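Local coordinates for hypothetical protein PA1234 (Pseudomonas aeruginosa, PDB 1Z6N) that is of unknown function but belongs to the thioredoxin family and binds magnesium, at residues L142-K146 against A147-L151. Numbering follows the deposited sequence.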
ATOM      1  N   LEU A 142     -17.779   4.117   2.740  1.00 18.17           N
ATOM      2  CA  LEU A 142     -16.940   3.503   3.778  1.00 18.79           C
ATOM      3  C   LEU A 142     -17.335   2.073   4.070  1.00 18.01           C
ATOM      4  O   LEU A 142     -16.473   1.206   4.176  1.00 18.34           O
ATOM      5  CB  LEU A 142     -16.944   4.320   5.077  1.00 19.11           C
ATOM      6  CG  LEU A 142     -15.900   5.429   5.241  1.00 20.14           C
ATOM      7  CD1 LEU A 142     -16.030   6.101   6.608  1.00 19.39           C
ATOM      8  CD2 LEU A 142     -14.487   4.897   5.029  1.00 19.34           C
ATOM      9  N   ALA A 143     -18.642   1.832   4.186  1.00 17.52           N
ATOM     10  CA  ALA A 143     -19.161   0.501   4.437  1.00 16.69           C
ATOM     11  C   ALA A 143     -18.615  -0.512   3.436  1.00 15.64           C
ATOM     12  O   ALA A 143     -18.042  -1.520   3.832  1.00 15.67           O
ATOM     13  CB  ALA A 143     -20.698   0.502   4.441  1.00 17.38           C
ATOM     14  N   ALA A 144     -18.778  -0.221   2.143  1.00 13.93           N
ATOM     15  CA  ALA A 144     -18.306  -1.108   1.075  1.00 13.03           C
ATOM     16  C   ALA A 144     -16.785  -1.232   1.086  1.00 12.36           C
ATOM     17  O   ALA A 144     -16.232  -2.313   0.880  1.00 12.45           O
ATOM     18  CB  ALA A 144     -18.768  -0.597  -0.268  1.00 12.11           C
ATOM     19  N   TYR A 145     -16.114  -0.112   1.325  1.00 11.90           N
ATOM     20  CA  TYR A 145     -14.667  -0.119   1.494  1.00 11.54           C
ATOM     21  C   TYR A 145     -14.190  -1.019   2.653  1.00 12.24           C
ATOM     22  O   TYR A 145     -13.300  -1.855   2.458  1.00 11.72           O
ATOM     23  CB  TYR A 145     -14.158   1.311   1.659  1.00 10.56           C
ATOM     24  CG  TYR A 145     -12.777   1.404   2.245  1.00  9.55           C
ATOM     25  CD1 TYR A 145     -11.656   1.053   1.493  1.00  9.10           C
ATOM     26  CD2 TYR A 145     -12.594   1.846   3.552  1.00  7.70           C
ATOM     27  CE1 TYR A 145     -10.375   1.143   2.037  1.00  8.02           C
ATOM     28  CE2 TYR A 145     -11.316   1.938   4.104  1.00  8.70           C
ATOM     29  CZ  TYR A 145     -10.218   1.582   3.336  1.00  9.68           C
ATOM     30  OH  TYR A 145      -8.946   1.680   3.867  1.00  9.79           O
ATOM     31  N   LYS A 146     -14.782  -0.845   3.843  1.00 13.38           N
ATOM     32  CA  LYS A 146     -14.389  -1.622   5.042  1.00 15.22           C
ATOM     33  C   LYS A 146     -14.698  -3.105   4.843  1.00 15.03           C
ATOM     34  O   LYS A 146     -14.104  -3.977   5.491  1.00 16.00           O
ATOM     35  CB  LYS A 146     -15.090  -1.106   6.302  1.00 15.25           C
ATOM     36  CG  LYS A 146     -14.561   0.210   6.859  1.00 17.29           C
ATOM     37  CD  LYS A 146     -15.446   0.714   8.006  1.00 17.98           C
ATOM     38  CE  LYS A 146     -15.097   2.137   8.427  1.00 22.55           C
ATOM     39  NZ  LYS A 146     -16.148   2.663   9.353  1.00 24.56           N
ATOM     40  N   ALA A 147     -15.631  -3.378   3.935  1.00 15.47           N
ATOM     41  CA  ALA A 147     -15.958  -4.730   3.511  1.00 15.67           C
ATOM     42  C   ALA A 147     -15.066  -5.275   2.385  1.00 15.37           C
ATOM     43  O   ALA A 147     -15.246  -6.411   1.947  1.00 15.98           O
ATOM     44  CB  ALA A 147     -17.434  -4.816   3.117  1.00 15.80           C
ATOM     45  N   GLY A 148     -14.124  -4.470   1.888  1.00 14.61           N
ATOM     46  CA  GLY A 148     -13.229  -4.936   0.827  1.00 13.55           C
ATOM     47  C   GLY A 148     -13.640  -4.707  -0.626  1.00 13.13           C
ATOM     48  O   GLY A 148     -13.024  -5.249  -1.550  1.00 12.51           O
ATOM     49  N   ASP A 149     -14.644  -3.875  -0.858  1.00 12.45           N
ATOM     50  CA  ASP A 149     -15.122  -3.701  -2.226  1.00 12.72           C
ATOM     51  C   ASP A 149     -14.226  -2.812  -3.108  1.00 12.23           C
ATOM     52  O   ASP A 149     -14.464  -2.696  -4.310  1.00 12.64           O
ATOM     53  CB  ASP A 149     -16.581  -3.224  -2.240  1.00 13.09           C
ATOM     54  CG  ASP A 149     -17.548  -4.257  -1.658  1.00 15.02           C
ATOM     55  OD1 ASP A 149     -17.177  -5.443  -1.531  1.00 16.69           O
ATOM     56  OD2 ASP A 149     -18.690  -3.875  -1.335  1.00 19.44           O
ATOM     57  N   TYR A 150     -13.193  -2.211  -2.513  1.00 11.44           N
ATOM     58  CA  TYR A 150     -12.287  -1.318  -3.245  1.00 10.94           C
ATOM     59  C   TYR A 150     -10.823  -1.775  -3.184  1.00 10.53           C
ATOM     60  O   TYR A 150      -9.908  -0.957  -3.332  1.00  9.64           O
ATOM     61  CB  TYR A 150     -12.394   0.112  -2.710  1.00 10.76           C
ATOM     62  CG  TYR A 150     -13.700   0.810  -2.989  1.00 11.65           C
ATOM     63  CD1 TYR A 150     -14.786   0.666  -2.131  1.00 12.39           C
ATOM     64  CD2 TYR A 150     -13.835   1.653  -4.093  1.00 10.01           C
ATOM     65  CE1 TYR A 150     -15.976   1.322  -2.359  1.00 12.05           C
ATOM     66  CE2 TYR A 150     -15.034   2.321  -4.343  1.00 10.73           C
ATOM     67  CZ  TYR A 150     -16.104   2.145  -3.477  1.00 11.49           C
ATOM     68  OH  TYR A 150     -17.286   2.803  -3.720  1.00 12.87           O
ATOM     69  N   LEU A 151     -10.596  -3.077  -2.990  1.00 10.19           N
ATOM     70  CA  LEU A 151      -9.229  -3.601  -2.981  1.00 10.72           C
ATOM     71  C   LEU A 151      -8.499  -3.361  -4.291  1.00 10.47           C
ATOM     72  O   LEU A 151      -7.342  -2.937  -4.285  1.00 10.48           O
ATOM     73  CB  LEU A 151      -9.196  -5.096  -2.652  1.00 11.48           C
ATOM     74  CG  LEU A 151      -9.369  -5.502  -1.195  1.00 13.15           C
ATOM     75  CD1 LEU A 151      -8.125  -5.334  -0.381  1.00 11.59           C
ATOM     76  CD2 LEU A 151     -10.485  -4.768  -0.545  1.00 15.76           C
TER
HETATM   77  O   HOH W   1     -11.825  -2.125   0.016  1.00 12.10           O
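Y150 brings CD1 to 3.7 Å from Y145 CA, on the last turn of helix 139-146, and this small apolar patch accompanies a textbook Schellman ending. G148 turns the chain out of the helix with a positive phi (91°), a backbone conformation that glycine adopts readily. Two bonds define the motif: D149 N reaches back to A144 O at 2.8 Å and nearly straight (162°), while G148 N meets Y145 O at 2.8 Å from above the carbonyl plane, well off its lone pairs. A water then bridges Y145 O and Y150 N, giving that oxygen a second partner.

Packing is tight at the A144-Y145 end of the helix, with buried Y145 and G148 behind. With CG of Y150 anti to its carbonyl carbon, chi1 -68° turns the ring back alongside the helix end, where A144 CB meets its edge, 4.0 Å from CE1, and Y145 CB lies 3.9 Å from CD1. D149, though exposed, still touches A144 CB with OD2 at 3.4 Å, its OD1 in a salt bridge with K35 NZ. The loose, solvent-facing part belongs to K146, whose extended chain runs away from the turn.

Within the fold, Y145 directs its hydroxyl to D68 and N72 of helix 67-82, Y150 packs on helix 132-137, and the type I turn from G148 to L151 leads into helix 151-164.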